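Local coordinates for glucosamine--fructose-6-phosphate aminotransferase [isomerizing] (Francisella tularensis subsp. tularensis, PDB 3TBF), which probably catalyses, through the isomerase domain represented here, the sugar-phosphate half of glucosamine-6-phosphate synthesis from fructose 6-phosphate and glutamine-derived ammonia, at residues G156-I159 and T164-F167; Q219-F224 and S348-I353; L328-D333 and P337-I342. One frame throughout, in Å; residues are numbered along the deposited sequence.

Contact 1. Residues G156-I159 and T164-F167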
loop_
_atom_site.group_PDB
_atom_site.type_symbol
_atom_site.label_atom_id
_atom_site.label_comp_id
_atom_site.label_asym_id
_atom_site.label_seq_id
_atom_site.Cartn_x
_atom_site.Cartn_y
_atom_site.Cartn_z
ATOM N N GLY A 156 -25.658 -0.490 12.367
ATOM C CA GLY A 156 -26.183 0.453 13.364
ATOM C C GLY A 156 -25.182 1.576 13.533
ATOM O O GLY A 156 -24.349 1.753 12.687
ATOM N N VAL A 157 -25.226 2.302 14.640
ATOM C CA VAL A 157 -24.422 3.502 14.816
ATOM C C VAL A 157 -23.163 3.182 15.604
ATOM O O VAL A 157 -23.208 2.316 16.499
ATOM C CB VAL A 157 -25.245 4.563 15.633
ATOM C CG1 VAL A 157 -24.493 5.883 15.708
ATOM C CG2 VAL A 157 -26.659 4.750 15.036
ATOM N N GLU A 158 -22.075 3.899 15.316
ATOM C CA GLU A 158 -20.799 3.777 16.051
ATOM C C GLU A 158 -20.379 5.032 16.856
ATOM O O GLU A 158 -20.289 6.116 16.306
ATOM C CB GLU A 158 -19.653 3.459 15.080
ATOM C CG GLU A 158 -19.578 1.997 14.658
ATOM C CD GLU A 158 -18.333 1.659 13.838
ATOM O OE1 GLU A 158 -17.616 2.595 13.400
ATOM O OE2 GLU A 158 -18.063 0.451 13.632
ATOM N N ILE A 159 -20.105 4.864 18.149
ATOM C CA ILE A 159 -19.576 5.931 18.988
ATOM C C ILE A 159 -18.099 5.669 19.355
ATOM O O ILE A 159 -17.402 6.565 19.791
ATOM C CB ILE A 159 -20.509 6.120 20.228
ATOM C CG1 ILE A 159 -21.847 6.729 19.771
ATOM C CG2 ILE A 159 -19.884 7.018 21.322
ATOM C CD1 ILE A 159 -22.913 6.724 20.814
ATOM N N THR A 164 -15.406 -0.675 14.377
ATOM C CA THR A 164 -15.297 -2.100 14.597
ATOM C C THR A 164 -16.351 -2.790 13.760
ATOM O O THR A 164 -16.052 -3.367 12.713
ATOM C CB THR A 164 -15.439 -2.464 16.085
ATOM O OG1 THR A 164 -16.674 -1.934 16.603
ATOM C CG2 THR A 164 -14.237 -1.935 16.891
ATOM N N LYS A 165 -17.599 -2.698 14.184
ATOM C CA LYS A 165 -18.638 -3.396 13.467
ATOM C C LYS A 165 -18.857 -2.883 12.048
ATOM O O LYS A 165 -19.335 -3.614 11.192
ATOM C CB LYS A 165 -19.907 -3.407 14.282
ATOM C CG LYS A 165 -20.539 -2.076 14.407
ATOM C CD LYS A 165 -21.563 -2.042 15.459
ATOM C CE LYS A 165 -22.234 -0.662 15.450
ATOM N NZ LYS A 165 -23.574 -0.696 16.140
ATOM N N ALA A 166 -18.476 -1.644 11.765
ATOM C CA ALA A 166 -18.546 -1.125 10.394
ATOM C C ALA A 166 -17.551 -1.849 9.485
ATOM O O ALA A 166 -17.819 -2.020 8.314
ATOM C CB ALA A 166 -18.270 0.329 10.370
ATOM N N PHE A 167 -16.404 -2.256 10.015
ATOM C CA PHE A 167 -15.440 -2.943 9.225
ATOM C C PHE A 167 -15.842 -4.374 8.913
ATOM O O PHE A 167 -15.781 -4.794 7.767
ATOM C CB PHE A 167 -14.096 -2.950 9.923
ATOM C CG PHE A 167 -13.046 -3.733 9.192
ATOM C CD1 PHE A 167 -12.457 -3.229 8.069
ATOM C CD2 PHE A 167 -12.642 -4.956 9.653
ATOM C CE1 PHE A 167 -11.439 -3.955 7.404
ATOM C CE2 PHE A 167 -11.641 -5.691 9.016
ATOM C CZ PHE A 167 -11.066 -5.221 7.875
#
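Glu158 reaches from the loop that follows strand 149-152 of the first SIS domain and sets its carboxylate against the first turn of helix 165-184, where the backbone N-H groups of Thr164 and Ala166 point at it. The glutamate chain is drawn out straight past CG (chi2 -173°), which carries the carboxylate across to these donors. Two hydrogen bonds end on one oxygen, OE2. Ala166 N lies 2.8 Å from Glu158 OE2, and its N-H...O angle is 157°. Thr164 N lies 3.0 Å from Glu158 OE2, with a more bent angle of 145°. Neither donor is in the carboxylate plane; they approach OE2 from opposite faces, so the oxygen is held between them. Lys165 N also comes near OE2, but its angle is too poor for a bond. Thr164 sits at the N-cap position, yet its own side chain does not cap, and the glutamate supplies an acceptor for the helix start from outside it. The anion therefore faces the positive end of the helix dipole, which would probably stabilise its charge.

Lys165 runs the other way past Glu158, the two chains sliding by each other in opposite senses. Aliphatic carbons make this passage, Glu158 CG lying 3.8 Å from Lys165 CE. The ammonium carries on to the loop backbone, with Lys165 NZ 3.1 Å from Val157 O and well above that carbonyl's plane. Its salt bridge goes to Glu20, not to Glu158, whose OE2 stays 6.2 Å from Lys165 NZ.

The Ala166 methyl also packs against the carboxylate. The Ala166 side chain points at the loop, and its CB rests 3.3 Å from Glu158 OE2, the same oxygen that Ala166 N binds.

Contact 2. Residues Q219-F224 and S348-I353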
loop_
_atom_site.group_PDB
_atom_site.type_symbol
_atom_site.label_atom_id
_atom_site.label_comp_id
_atom_site.label_asym_id
_atom_site.label_seq_id
_atom_site.Cartn_x
_atom_site.Cartn_y
_atom_site.Cartn_z
ATOM N N GLN A 219 -5.196 -9.824 29.746
ATOM C CA GLN A 219 -3.945 -10.203 30.405
ATOM C C GLN A 219 -2.698 -9.873 29.571
ATOM O O GLN A 219 -1.772 -9.304 30.085
ATOM C CB GLN A 219 -3.910 -11.694 30.693
ATOM C CG GLN A 219 -4.879 -12.195 31.757
ATOM C CD GLN A 219 -5.065 -13.752 31.693
ATOM O OE1 GLN A 219 -4.187 -14.473 31.174
ATOM N NE2 GLN A 219 -6.207 -14.257 32.213
ATOM N N ILE A 220 -2.689 -10.257 28.299
ATOM C CA ILE A 220 -1.603 -9.976 27.348
ATOM C C ILE A 220 -1.284 -8.474 27.178
ATOM O O ILE A 220 -0.135 -8.039 27.107
ATOM C CB ILE A 220 -2.025 -10.457 25.960
ATOM C CG1 ILE A 220 -1.957 -11.968 25.844
ATOM C CG2 ILE A 220 -1.156 -9.873 24.891
ATOM C CD1 ILE A 220 -2.341 -12.416 24.414
ATOM N N SER A 221 -2.326 -7.677 27.095
ATOM C CA SER A 221 -2.177 -6.274 26.828
ATOM C C SER A 221 -1.264 -5.512 27.821
ATOM O O SER A 221 -0.771 -4.421 27.469
ATOM C CB SER A 221 -3.558 -5.627 26.774
ATOM O OG SER A 221 -4.075 -5.436 28.065
ATOM N N GLU A 222 -1.044 -6.046 29.027
ATOM C CA GLU A 222 -0.122 -5.402 29.990
ATOM C C GLU A 222 1.291 -5.280 29.392
ATOM O O GLU A 222 1.984 -4.295 29.630
ATOM C CB GLU A 222 -0.044 -6.184 31.306
ATOM C CG GLU A 222 -1.320 -6.071 32.184
ATOM C CD GLU A 222 -1.658 -7.352 33.042
ATOM O OE1 GLU A 222 -0.924 -8.375 32.991
ATOM O OE2 GLU A 222 -2.688 -7.332 33.778
ATOM N N TYR A 223 1.683 -6.279 28.599
ATOM C CA TYR A 223 2.934 -6.253 27.859
ATOM C C TYR A 223 3.144 -4.936 27.059
ATOM O O TYR A 223 4.281 -4.554 26.828
ATOM C CB TYR A 223 3.046 -7.487 26.940
ATOM C CG TYR A 223 4.334 -7.546 26.169
ATOM C CD1 TYR A 223 5.523 -7.945 26.779
ATOM C CD2 TYR A 223 4.378 -7.177 24.823
ATOM C CE1 TYR A 223 6.720 -7.977 26.061
ATOM C CE2 TYR A 223 5.582 -7.207 24.103
ATOM C CZ TYR A 223 6.736 -7.595 24.736
ATOM O OH TYR A 223 7.913 -7.597 24.021
ATOM N N PHE A 224 2.079 -4.224 26.692
ATOM C CA PHE A 224 2.212 -3.092 25.787
ATOM C C PHE A 224 2.335 -1.763 26.530
ATOM O O PHE A 224 2.493 -0.704 25.891
ATOM C CB PHE A 224 1.059 -3.011 24.776
ATOM C CG PHE A 224 1.088 -4.080 23.698
ATOM C CD1 PHE A 224 0.742 -5.381 23.988
ATOM C CD2 PHE A 224 1.414 -3.761 22.381
ATOM C CE1 PHE A 224 0.724 -6.359 23.026
ATOM C CE2 PHE A 224 1.415 -4.731 21.386
ATOM C CZ PHE A 224 1.074 -6.045 21.710
ATOM N N SER A 348 -6.633 -3.827 20.692
ATOM C CA SER A 348 -6.458 -2.403 20.643
ATOM C C SER A 348 -7.287 -1.744 21.720
ATOM O O SER A 348 -6.868 -0.737 22.277
ATOM C CB SER A 348 -6.791 -1.809 19.255
ATOM O OG SER A 348 -8.206 -1.706 19.105
ATOM N N TYR A 349 -8.442 -2.317 22.030
ATOM C CA TYR A 349 -9.241 -1.816 23.138
ATOM C C TYR A 349 -8.499 -1.910 24.451
ATOM O O TYR A 349 -8.335 -0.923 25.140
ATOM C CB TYR A 349 -10.574 -2.547 23.241
ATOM C CG TYR A 349 -11.334 -2.178 24.496
ATOM C CD1 TYR A 349 -12.088 -0.997 24.573
ATOM C CD2 TYR A 349 -11.289 -3.014 25.631
ATOM C CE1 TYR A 349 -12.794 -0.658 25.744
ATOM C CE2 TYR A 349 -11.972 -2.677 26.803
ATOM C CZ TYR A 349 -12.722 -1.494 26.855
ATOM O OH TYR A 349 -13.370 -1.188 28.017
ATOM N N HIS A 350 -8.037 -3.085 24.810
ATOM C CA HIS A 350 -7.344 -3.212 26.080
ATOM C C HIS A 350 -6.023 -2.441 26.204
ATOM O O HIS A 350 -5.709 -1.952 27.287
ATOM C CB HIS A 350 -7.101 -4.659 26.381
ATOM C CG HIS A 350 -8.356 -5.398 26.682
ATOM N ND1 HIS A 350 -9.153 -5.099 27.764
ATOM C CD2 HIS A 350 -8.967 -6.410 26.031
ATOM C CE1 HIS A 350 -10.189 -5.922 27.785
ATOM N NE2 HIS A 350 -10.095 -6.731 26.745
ATOM N N VAL A 351 -5.260 -2.304 25.109
ATOM C CA VAL A 351 -4.008 -1.598 25.188
ATOM C C VAL A 351 -4.312 -0.127 25.379
ATOM O O VAL A 351 -3.597 0.572 26.095
ATOM C CB VAL A 351 -3.172 -1.875 23.973
ATOM C CG1 VAL A 351 -1.977 -0.910 23.861
ATOM C CG2 VAL A 351 -2.763 -3.320 24.021
ATOM N N ALA A 352 -5.429 0.318 24.811
ATOM C CA ALA A 352 -5.881 1.699 24.999
ATOM C C ALA A 352 -6.202 1.961 26.444
ATOM O O ALA A 352 -5.826 3.004 26.983
ATOM C CB ALA A 352 -7.089 2.005 24.141
ATOM N N ILE A 353 -6.869 1.022 27.087
ATOM C CA ILE A 353 -7.163 1.188 28.510
ATOM C C ILE A 353 -5.877 1.243 29.354
ATOM O O ILE A 353 -5.691 2.157 30.153
ATOM C CB ILE A 353 -8.061 0.097 29.052
ATOM C CG1 ILE A 353 -9.396 0.103 28.300
ATOM C CG2 ILE A 353 -8.303 0.296 30.566
ATOM C CD1 ILE A 353 -10.145 1.346 28.416
#
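Val351 lays its two methyl groups against Ser221 and Phe224. CG2 sits between the serine and the start of the aromatic ring, with Val351 CG2 3.7 Å from Ser221 CB and 3.9 Å from Phe224 CG. CG1 touches the phenylalanine alone, Val351 CG1 standing 3.8 Å from Phe224 CB. A chi1 of 167° places CG1 opposite the valine N and CG2 opposite its carbonyl carbon, and in this rotation both methyls reach the end of the facing segment. The Phe224 ring itself leads off from there and crosses the valine obliquely. Beyond the valine the ring also packs on Leu347 and on Val280 of strand 278-283.

The contact joins the last part of helix 214-221 and the 3-10 segment 222-224 to helix 335-355, a long helix of the second SIS domain with its parallel five-stranded sheet. The backbones come close, as the CA atoms of Ser221 and Val351 are 5.3 Å apart, and small side chains at the crossing are consistent with that spacing.

His350 makes its closest contact through CB, with Ser221 OG 3.5 Å from His350 CB in a van der Waals contact. The serine hydroxyl has its hydrogen bond with Asp218 O, within its own helix. The imidazole is occupied at its far end, where His350 NE2 bonds Asp214 OD1. Tyr349 CD2 lies over one face of the His350 ring, 3.7 Å above the plane and over the ring centre.

Contact 3. Residues L328-D333 and P337-I342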
loop_
_atom_site.group_PDB
_atom_site.type_symbol
_atom_site.label_atom_id
_atom_site.label_comp_id
_atom_site.label_asym_id
_atom_site.label_seq_id
_atom_site.Cartn_x
_atom_site.Cartn_y
_atom_site.Cartn_z
ATOM N N LEU A 328 -7.958 -20.142 17.807
ATOM C CA LEU A 328 -9.361 -20.018 17.593
ATOM C C LEU A 328 -9.751 -20.718 16.315
ATOM O O LEU A 328 -8.928 -20.924 15.461
ATOM C CB LEU A 328 -9.733 -18.521 17.527
ATOM C CG LEU A 328 -9.167 -17.578 16.446
ATOM C CD1 LEU A 328 -10.102 -16.413 16.235
ATOM C CD2 LEU A 328 -7.843 -17.066 16.886
ATOM N N ASP A 329 -11.021 -21.075 16.182
ATOM C CA ASP A 329 -11.549 -21.580 14.926
ATOM C C ASP A 329 -11.941 -20.395 14.085
ATOM O O ASP A 329 -12.790 -19.637 14.479
ATOM C CB ASP A 329 -12.767 -22.460 15.166
ATOM C CG ASP A 329 -13.253 -23.160 13.892
ATOM O OD1 ASP A 329 -12.719 -22.859 12.771
ATOM O OD2 ASP A 329 -14.165 -24.024 14.035
ATOM N N ALA A 330 -11.308 -20.244 12.922
ATOM C CA ALA A 330 -11.554 -19.106 12.012
ATOM C C ALA A 330 -12.255 -19.460 10.687
ATOM O O ALA A 330 -12.743 -18.567 9.968
ATOM C CB ALA A 330 -10.251 -18.383 11.722
ATOM N N GLY A 331 -12.307 -20.728 10.337
ATOM C CA GLY A 331 -13.046 -21.146 9.177
ATOM C C GLY A 331 -12.153 -20.978 7.979
ATOM O O GLY A 331 -10.963 -21.156 8.089
ATOM N N HIS A 332 -12.714 -20.565 6.849
ATOM C CA HIS A 332 -11.987 -20.543 5.584
ATOM C C HIS A 332 -11.849 -19.123 4.984
ATOM O O HIS A 332 -11.730 -18.140 5.716
ATOM C CB HIS A 332 -12.624 -21.572 4.630
ATOM C CG HIS A 332 -12.654 -22.961 5.194
ATOM N ND1 HIS A 332 -11.520 -23.608 5.644
ATOM C CD2 HIS A 332 -13.687 -23.819 5.394
ATOM C CE1 HIS A 332 -11.858 -24.805 6.093
ATOM N NE2 HIS A 332 -13.166 -24.956 5.951
ATOM N N ASP A 333 -11.847 -18.999 3.668
ATOM C CA ASP A 333 -11.466 -17.718 3.055
ATOM C C ASP A 333 -12.412 -16.608 3.360
ATOM O O ASP A 333 -12.030 -15.441 3.393
ATOM C CB ASP A 333 -11.394 -17.830 1.534
ATOM C CG ASP A 333 -10.096 -18.479 1.035
ATOM O OD1 ASP A 333 -9.189 -18.812 1.875
ATOM O OD2 ASP A 333 -10.011 -18.598 -0.235
ATOM N N PRO A 337 -11.042 -13.963 7.552
ATOM C CA PRO A 337 -10.654 -12.549 7.667
ATOM C C PRO A 337 -11.464 -11.735 8.683
ATOM O O PRO A 337 -10.921 -10.879 9.396
ATOM C CB PRO A 337 -10.899 -12.011 6.251
ATOM C CG PRO A 337 -10.626 -13.274 5.375
ATOM C CD PRO A 337 -11.322 -14.359 6.159
ATOM N N VAL A 338 -12.765 -11.987 8.733
ATOM C CA VAL A 338 -13.627 -11.378 9.724
ATOM C C VAL A 338 -13.287 -11.895 11.137
ATOM O O VAL A 338 -13.121 -11.110 12.044
ATOM C CB VAL A 338 -15.115 -11.684 9.440
ATOM C CG1 VAL A 338 -15.989 -11.037 10.521
ATOM C CG2 VAL A 338 -15.515 -11.243 8.043
ATOM N N VAL A 339 -13.183 -13.210 11.311
ATOM C CA VAL A 339 -12.942 -13.768 12.645
ATOM C C VAL A 339 -11.620 -13.273 13.250
ATOM O O VAL A 339 -11.556 -12.855 14.405
ATOM C CB VAL A 339 -13.032 -15.267 12.648
ATOM C CG1 VAL A 339 -12.727 -15.871 14.077
ATOM C CG2 VAL A 339 -14.449 -15.713 12.197
ATOM N N PHE A 340 -10.583 -13.195 12.436
ATOM C CA PHE A 340 -9.293 -12.845 12.978
ATOM C C PHE A 340 -9.249 -11.370 13.299
ATOM O O PHE A 340 -8.338 -10.974 14.025
ATOM C CB PHE A 340 -8.205 -13.198 12.011
ATOM C CG PHE A 340 -7.747 -14.586 12.125
ATOM C CD1 PHE A 340 -7.188 -15.032 13.319
ATOM C CD2 PHE A 340 -7.802 -15.439 11.049
ATOM C CE1 PHE A 340 -6.726 -16.316 13.438
ATOM C CE2 PHE A 340 -7.352 -16.711 11.165
ATOM C CZ PHE A 340 -6.818 -17.170 12.366
ATOM N N THR A 341 -10.170 -10.562 12.740
ATOM C CA THR A 341 -10.248 -9.142 13.072
ATOM C C THR A 341 -10.595 -8.893 14.529
ATOM O O THR A 341 -10.067 -7.971 15.147
ATOM C CB THR A 341 -11.261 -8.366 12.181
ATOM O OG1 THR A 341 -10.815 -8.405 10.836
ATOM C CG2 THR A 341 -11.305 -6.910 12.500
ATOM N N ILE A 342 -11.441 -9.753 15.102
ATOM C CA ILE A 342 -11.966 -9.524 16.416
ATOM C C ILE A 342 -10.878 -9.416 17.516
ATOM O O ILE A 342 -10.909 -8.500 18.313
ATOM C CB ILE A 342 -12.977 -10.601 16.774
ATOM C CG1 ILE A 342 -14.124 -10.739 15.728
ATOM C CG2 ILE A 342 -13.549 -10.353 18.131
ATOM C CD1 ILE A 342 -14.844 -9.482 15.227
#
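The link from edge strand 324-328 of the second SIS sheet into helix 335-355 folds back on the helix it precedes, and apolar side chains seal the turn. Leu328, the last strand residue, uses both methyls: Leu328 CD1 is 3.4 Å from Val339 CG1, tighter than usual for two carbons, and Leu328 CD2 is 3.7 Å from Phe340 CE1. The rotation about CA-CB (chi1 62°) turns the leucine chain toward the helix, which lets CD1 reach Val339 and CD2 reach Phe340. Leucine and Val339 pass each other in opposite directions, while leucine and phenylalanine lie at a slant.

Ala330 CB comes to 3.4 Å from Phe340 CE2, on the same side of the ring plane as Leu328 CD2, so leucine and alanine both meet the ring from one side. Val339 CG2 contacts Ala330 O at 4.0 Å.

At the far end of the loop the Pro337 ring abuts the backbone, Pro337 CD lying 3.1 Å from Asp333 O. That carbonyl also accepts from Trp75 NE1, and Asp333 OD2 binds Tyr79 and Lys78, tying the turn to helix 63-80. Along the helix, Thr341 OG1 donates to Pro337 O at 2.9 Å in the carbonyl plane. The whole forms a beta-loop-alpha unit at the outer strand of the five-stranded parallel sheet of an SIS domain, an alpha/beta fold.

How the contacts relate
Contact 1 belongs to the first SIS domain, contact 3 to the second, and the two touch: Phe167 CE2 in contact 1 packs 3.4 Å from Thr341 OG1 in contact 3, though their centres are about 19 Å apart. Contacts 2 and 3 both use helix 335-355, with nearest atoms about 7 Å apart; along the chain, contact 3 is nested within the loop that contact 2 closes. Contacts 1 and 2 do not touch, their nearest atoms being about 6 Å apart. All three lie within one chain: contact 1 is mainly polar, contacts 2 and 3 mainly apolar. The loop between the segments of contact 1 probably lies near the sugar-phosphate site, as in related synthases.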